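Local coordinates for protein ferritin (Pseudo-nitzschia multiseries, PDB 4IWK) that binds ferrous iron and oxidises it at ferroxidase sites inside four-helix-bundle subunits, and probably stores the ferric product within a 24-subunit shell, at the interface of chains A and B and the interface of chains A and C. Residues are numbered along the deposited sequence; one frame, centred on the assembly and turned at random. Chains: chain A/B/C, Ferritin.

Contact 1: the interface of chains A and B. Residues chain A 35, 149-151, 153-154, 157; chain B 141, 144-145, 147-148, 151.
Two guanidinium groups, one from each chain, organise this contact between the C-terminal ends of two bundles. The guanidinium of A:Arg153 has the indole of its own chain's A:Trp35 on one face, with CZ2 of the six-membered ring 3.5 Å above its plane and centred over it; its NH1 in turn lies over the centre of the indole, so the two flat groups face each other. B:Asp144 meets this guanidinium at the edge. The guanidinium of B:Arg147 is covered on one face by CB of A:Pro149, and its edge points to the same aspartate. B:Asp144 is therefore held from both sides. Its OD2 takes the N-H of A:Arg153 NE in a salt-bridging hydrogen bond of 2.8 Å, nearly straight at 163° and using the anti lone pair. OD1 is met nearly along its C-O axis by NH1 of B:Arg147, at 3.2 Å. The two flanking arginines would be expected to favour the charged form of the aspartate. The carboxylate stands almost perpendicular to the A:Arg153 guanidinium, so the link is made through NE rather than as a flat two-pronged pair. To get there, A:Arg153 sets CG anti to its backbone N (chi1 -161°) and bends at chi2 and chi3, crossing B:Lys141 at about a right angle. The positive ends are near without touching, A:Arg153 NH1 lying 4.8 Å from NZ of B:Lys141. CA of A:Gly150 lies 3.3 Å from the carbonyl O of B:Asp144, and CD2 of B:Leu151 packs against the same glycine at roughly a right angle to that approach. A:Leu151 and B:Leu151 touch through their CD1 methyls. In ferritins the short C-terminal helix, here 151-158, lies around the four-fold axis; just ahead of it, the hydroxyl OG1 of B:Thr148 donates to an in-plane lone pair of the A:Pro149 carbonyl O at 2.7 Å.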
loop_
_atom_site.group_PDB
_atom_site.type_symbol
_atom_site.label_atom_id
_atom_site.label_comp_id
_atom_site.label_asym_id
_atom_site.label_seq_id
_atom_site.Cartn_x
_atom_site.Cartn_y
_atom_site.Cartn_z
ATOM N N TRP A 35 12.042 5.432 46.864
ATOM C CA TRP A 35 10.796 4.785 46.441
ATOM C C TRP A 35 10.385 5.489 45.170
ATOM O O TRP A 35 9.395 6.247 45.202
ATOM C CB TRP A 35 9.715 5.000 47.508
ATOM C CG TRP A 35 10.028 4.367 48.826
ATOM C CD1 TRP A 35 10.707 4.937 49.910
ATOM C CD2 TRP A 35 9.813 2.966 49.196
ATOM N NE1 TRP A 35 10.838 3.977 50.940
ATOM C CE2 TRP A 35 10.289 2.800 50.501
ATOM C CE3 TRP A 35 9.165 1.877 48.557
ATOM C CZ2 TRP A 35 10.192 1.555 51.213
ATOM C CZ3 TRP A 35 9.098 0.651 49.270
ATOM C CH2 TRP A 35 9.584 0.544 50.550
ATOM N N PRO A 149 10.191 -7.558 56.304
ATOM C CA PRO A 149 11.266 -6.629 55.943
ATOM C C PRO A 149 11.665 -6.734 54.493
ATOM O O PRO A 149 11.869 -7.803 54.014
ATOM C CB PRO A 149 12.436 -7.146 56.803
ATOM C CG PRO A 149 11.733 -7.652 58.000
ATOM C CD PRO A 149 10.475 -8.307 57.526
ATOM N N GLY A 150 11.713 -5.619 53.790
ATOM C CA GLY A 150 12.144 -5.555 52.414
ATOM C C GLY A 150 11.057 -5.859 51.375
ATOM O O GLY A 150 11.167 -5.599 50.222
ATOM N N LEU A 151 9.945 -6.432 51.860
ATOM C CA LEU A 151 8.919 -6.903 50.874
ATOM C C LEU A 151 8.226 -5.733 50.202
ATOM O O LEU A 151 7.970 -5.813 49.011
ATOM C CB LEU A 151 7.882 -7.808 51.599
ATOM C CG LEU A 151 6.777 -8.318 50.676
ATOM C CD1 LEU A 151 7.437 -9.237 49.593
ATOM C CD2 LEU A 151 5.872 -9.215 51.592
ATOM N N ARG A 153 9.483 -3.010 49.244
ATOM C CA ARG A 153 10.393 -2.442 48.285
ATOM C C ARG A 153 10.172 -3.238 47.058
ATOM O O ARG A 153 10.090 -2.718 45.932
ATOM C CB ARG A 153 11.860 -2.648 48.891
ATOM C CG ARG A 153 12.908 -1.827 48.377
ATOM C CD ARG A 153 12.702 -0.387 48.595
ATOM N NE ARG A 153 13.222 0.061 49.863
ATOM C CZ ARG A 153 13.555 1.352 50.029
ATOM N NH1 ARG A 153 13.325 2.162 49.020
ATOM N NH2 ARG A 153 14.027 1.808 51.174
ATOM N N SER A 154 9.951 -4.541 47.214
ATOM C CA SER A 154 9.807 -5.336 46.009
ATOM C C SER A 154 8.559 -4.965 45.268
ATOM O O SER A 154 8.456 -5.183 44.074
ATOM C CB SER A 154 9.978 -6.859 46.257
ATOM O OG SER A 154 8.904 -7.386 47.016
ATOM N N VAL A 157 9.197 -1.404 43.144
ATOM C CA VAL A 157 9.882 -1.956 41.937
ATOM C C VAL A 157 8.887 -2.573 40.944
ATOM O O VAL A 157 8.883 -2.170 39.801
ATOM C CB VAL A 157 11.008 -2.956 42.330
ATOM C CG1 VAL A 157 11.476 -3.740 41.116
ATOM C CG2 VAL A 157 12.177 -2.229 43.026
ATOM N N LYS B 141 17.749 -0.203 47.895
ATOM C CA LYS B 141 16.794 -1.276 47.660
ATOM C C LYS B 141 17.385 -2.637 48.020
ATOM O O LYS B 141 16.750 -3.554 48.635
ATOM C CB LYS B 141 16.376 -1.324 46.174
ATOM C CG LYS B 141 15.540 -0.044 45.814
ATOM C CD LYS B 141 15.442 -0.127 44.269
ATOM C CE LYS B 141 14.657 0.982 43.556
ATOM N NZ LYS B 141 14.609 2.142 44.433
ATOM N N ASP B 144 17.639 -3.083 51.811
ATOM C CA ASP B 144 16.314 -3.368 52.392
ATOM C C ASP B 144 15.816 -4.787 52.054
ATOM O O ASP B 144 15.401 -5.581 52.999
ATOM C CB ASP B 144 15.354 -2.293 51.864
ATOM C CG ASP B 144 14.089 -2.170 52.688
ATOM O OD1 ASP B 144 14.094 -2.661 53.823
ATOM O OD2 ASP B 144 13.142 -1.481 52.218
ATOM N N GLU B 145 15.883 -5.179 50.785
ATOM C CA GLU B 145 15.346 -6.488 50.358
ATOM C C GLU B 145 16.164 -7.625 51.000
ATOM O O GLU B 145 15.640 -8.689 51.289
ATOM C CB GLU B 145 15.403 -6.619 48.836
ATOM C CG GLU B 145 14.309 -5.674 48.291
ATOM C CD GLU B 145 13.997 -5.877 46.813
ATOM O OE1 GLU B 145 14.004 -7.079 46.406
ATOM O OE2 GLU B 145 13.784 -4.820 46.102
ATOM N N ARG B 147 17.096 -8.034 53.869
ATOM C CA ARG B 147 16.754 -8.301 55.283
ATOM C C ARG B 147 15.922 -9.557 55.429
ATOM O O ARG B 147 15.748 -10.052 56.537
ATOM C CB ARG B 147 15.916 -7.162 55.887
ATOM C CG ARG B 147 16.672 -5.837 55.882
ATOM C CD ARG B 147 15.735 -4.645 56.091
ATOM N NE ARG B 147 15.256 -4.618 57.448
ATOM C CZ ARG B 147 14.169 -3.955 57.809
ATOM N NH1 ARG B 147 13.505 -3.284 56.887
ATOM N NH2 ARG B 147 13.729 -4.013 59.051
ATOM N N THR B 148 15.298 -10.019 54.340
ATOM C CA THR B 148 14.568 -11.270 54.342
ATOM C C THR B 148 15.246 -12.305 53.407
ATOM O O THR B 148 15.472 -12.038 52.224
ATOM C CB THR B 148 13.107 -11.018 53.877
ATOM O OG1 THR B 148 12.528 -10.230 54.901
ATOM C CG2 THR B 148 12.344 -12.341 53.703
ATOM N N LEU B 151 14.702 -12.900 49.404
ATOM C CA LEU B 151 13.878 -11.889 48.741
ATOM C C LEU B 151 14.699 -11.074 47.696
ATOM O O LEU B 151 14.213 -10.767 46.603
ATOM C CB LEU B 151 13.271 -10.992 49.840
ATOM C CG LEU B 151 12.477 -9.810 49.328
ATOM C CD1 LEU B 151 11.226 -10.314 48.584
ATOM C CD2 LEU B 151 12.061 -8.952 50.547
#

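Contact 2: the interface of chains A and C. Residues chain A 59, 63, 115-116, 119-120; chain C 103, 122, 125-126, 129.
C:His125 and A:Phe115 both hold CG anti to the carbonyl carbon, beside the backbone N (chi1 -64° and -66°), and with the helices placed as they are, the two side chains run alongside each other, pointing the same way. The result is a CH-pi contact rather than a ring stack: the CB methylene of A:Phe115 sits over the imidazole face, 3.7 Å from the ring centroid and offset toward the rim, near NE2. ND2 of C:Asn122 lies in plane at the imidazole edge. The phenyl ring of A:Phe115 also slides past C:Leu103, pointing the opposite way, CD2 against CD2 at 3.7 Å. C:Leu126 sends its CD2 methyl toward the backbone of A:Ala116, 3.5 Å from the carbonyl O, and on to CE1 of A:Phe59. That phenyl is backed within chain A by A:Phe120, each ring covering a face of the other. C:Val129 spreads both methyls against CG of A:Arg63, with CG2 at 3.7 Å, so the arginine contributes its aliphatic stem. A:Ala119 lays its methyl against the amide of C:Asn122. No polar pair bridges the chains here; the small side chains of A:Ala116 and A:Ala119 probably allow the helices to approach closely. In the fold, the start of helix 115-145, the end of helix 36-62 and A:Arg63 just after it pack on helices 115-145 and 84-111 of chain C, a helix-helix joint between shell subunits.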
loop_
_atom_site.group_PDB
_atom_site.type_symbol
_atom_site.label_atom_id
_atom_site.label_comp_id
_atom_site.label_asym_id
_atom_site.label_seq_id
_atom_site.Cartn_x
_atom_site.Cartn_y
_atom_site.Cartn_z
ATOM N N PHE A 59 -14.396 27.309 35.285
ATOM C CA PHE A 59 -15.883 27.411 35.405
ATOM C C PHE A 59 -16.247 28.671 36.159
ATOM O O PHE A 59 -17.201 29.397 35.756
ATOM C CB PHE A 59 -16.427 26.191 36.192
ATOM C CG PHE A 59 -17.890 26.232 36.357
ATOM C CD1 PHE A 59 -18.712 25.739 35.346
ATOM C CD2 PHE A 59 -18.417 26.776 37.507
ATOM C CE1 PHE A 59 -20.096 25.782 35.508
ATOM C CE2 PHE A 59 -19.830 26.813 37.702
ATOM C CZ PHE A 59 -20.654 26.302 36.658
ATOM N N ARG A 63 -18.796 31.561 34.926
ATOM C CA ARG A 63 -20.045 31.791 35.661
ATOM C C ARG A 63 -20.025 33.118 36.416
ATOM O O ARG A 63 -20.838 33.337 37.287
ATOM C CB ARG A 63 -20.332 30.564 36.567
ATOM C CG ARG A 63 -21.770 29.964 36.261
ATOM C CD ARG A 63 -22.892 30.944 36.565
ATOM N NE ARG A 63 -22.875 31.091 37.990
ATOM C CZ ARG A 63 -23.451 30.243 38.831
ATOM N NH1 ARG A 63 -24.231 29.337 38.269
ATOM N NH2 ARG A 63 -23.313 30.414 40.202
ATOM N N PHE A 115 -28.407 25.041 40.154
ATOM C CA PHE A 115 -28.415 23.788 39.386
ATOM C C PHE A 115 -27.148 23.643 38.553
ATOM O O PHE A 115 -26.656 22.536 38.347
ATOM C CB PHE A 115 -29.685 23.704 38.516
ATOM C CG PHE A 115 -30.929 23.602 39.360
ATOM C CD1 PHE A 115 -31.283 22.436 40.018
ATOM C CD2 PHE A 115 -31.777 24.717 39.501
ATOM C CE1 PHE A 115 -32.424 22.408 40.859
ATOM C CE2 PHE A 115 -32.931 24.678 40.302
ATOM C CZ PHE A 115 -33.242 23.518 40.991
ATOM N N ALA A 116 -26.665 24.783 38.011
ATOM C CA ALA A 116 -25.458 24.658 37.178
ATOM C C ALA A 116 -24.254 24.264 38.015
ATOM O O ALA A 116 -23.473 23.448 37.534
ATOM C CB ALA A 116 -25.166 26.017 36.451
ATOM N N ALA A 119 -24.527 20.593 38.839
ATOM C CA ALA A 119 -24.203 19.748 37.674
ATOM C C ALA A 119 -22.676 19.721 37.355
ATOM O O ALA A 119 -22.083 18.677 37.065
ATOM C CB ALA A 119 -24.934 20.267 36.430
ATOM N N PHE A 120 -22.036 20.915 37.527
ATOM C CA PHE A 120 -20.593 20.915 37.339
ATOM C C PHE A 120 -19.857 19.984 38.309
ATOM O O PHE A 120 -18.858 19.424 37.957
ATOM C CB PHE A 120 -20.127 22.399 37.529
ATOM C CG PHE A 120 -18.606 22.564 37.478
ATOM C CD1 PHE A 120 -17.940 22.456 36.279
ATOM C CD2 PHE A 120 -17.906 22.786 38.654
ATOM C CE1 PHE A 120 -16.509 22.593 36.202
ATOM C CE2 PHE A 120 -16.476 22.897 38.592
ATOM C CZ PHE A 120 -15.808 22.793 37.375
ATOM N N LEU C 103 -33.970 27.224 34.414
ATOM C CA LEU C 103 -33.929 27.226 35.922
ATOM C C LEU C 103 -35.326 27.128 36.470
ATOM O O LEU C 103 -35.541 26.366 37.453
ATOM C CB LEU C 103 -33.103 28.454 36.425
ATOM C CG LEU C 103 -31.589 28.367 36.232
ATOM C CD1 LEU C 103 -30.913 29.707 36.512
ATOM C CD2 LEU C 103 -30.800 27.238 36.943
ATOM N N ASN C 122 -29.316 18.750 33.179
ATOM C CA ASN C 122 -27.933 19.141 33.635
ATOM C C ASN C 122 -27.038 19.596 32.473
ATOM O O ASN C 122 -26.430 20.685 32.578
ATOM C CB ASN C 122 -27.333 17.975 34.425
ATOM C CG ASN C 122 -27.831 17.950 35.830
ATOM O OD1 ASN C 122 -27.717 16.829 36.433
ATOM N ND2 ASN C 122 -28.351 19.001 36.385
ATOM N N HIS C 125 -28.000 23.165 31.613
ATOM C CA HIS C 125 -27.557 24.177 32.543
ATOM C C HIS C 125 -26.077 24.523 32.210
ATOM O O HIS C 125 -25.750 25.719 32.238
ATOM C CB HIS C 125 -27.564 23.671 33.993
ATOM C CG HIS C 125 -28.957 23.325 34.510
ATOM N ND1 HIS C 125 -30.053 24.182 34.355
ATOM C CD2 HIS C 125 -29.414 22.243 35.232
ATOM C CE1 HIS C 125 -31.120 23.619 34.926
ATOM N NE2 HIS C 125 -30.754 22.445 35.458
ATOM N N LEU C 126 -25.260 23.503 31.995
ATOM C CA LEU C 126 -23.809 23.799 31.700
ATOM C C LEU C 126 -23.627 24.445 30.323
ATOM O O LEU C 126 -22.739 25.320 30.187
ATOM C CB LEU C 126 -23.011 22.467 31.747
ATOM C CG LEU C 126 -23.053 21.942 33.209
ATOM C CD1 LEU C 126 -22.247 20.577 33.217
ATOM C CD2 LEU C 126 -22.398 22.907 34.237
ATOM N N VAL C 129 -24.205 28.128 30.699
ATOM C CA VAL C 129 -23.085 28.878 31.305
ATOM C C VAL C 129 -22.111 29.191 30.178
ATOM O O VAL C 129 -21.600 30.339 30.128
ATOM C CB VAL C 129 -22.400 28.008 32.385
ATOM C CG1 VAL C 129 -21.061 28.669 32.805
ATOM C CG2 VAL C 129 -23.241 27.871 33.623
#

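Contact 1 and contact 2 lie about 50 Å apart, toward opposite ends of the chain A bundle. Helix 115-145 takes part in both: its last turns in chain B, with the following loop and the start of helix 151-158, form the docking surface in contact 1, whereas in contact 2 its first turns in chain A meet its early and middle turns in chain C. Each copy can thus play either partner, which suits the 24-subunit ferritin shell. The two joints differ in character, contact 1 combining charge and hydrogen bonds with packing, contact 2 being apolar, and together they tie chain A to separate neighbours.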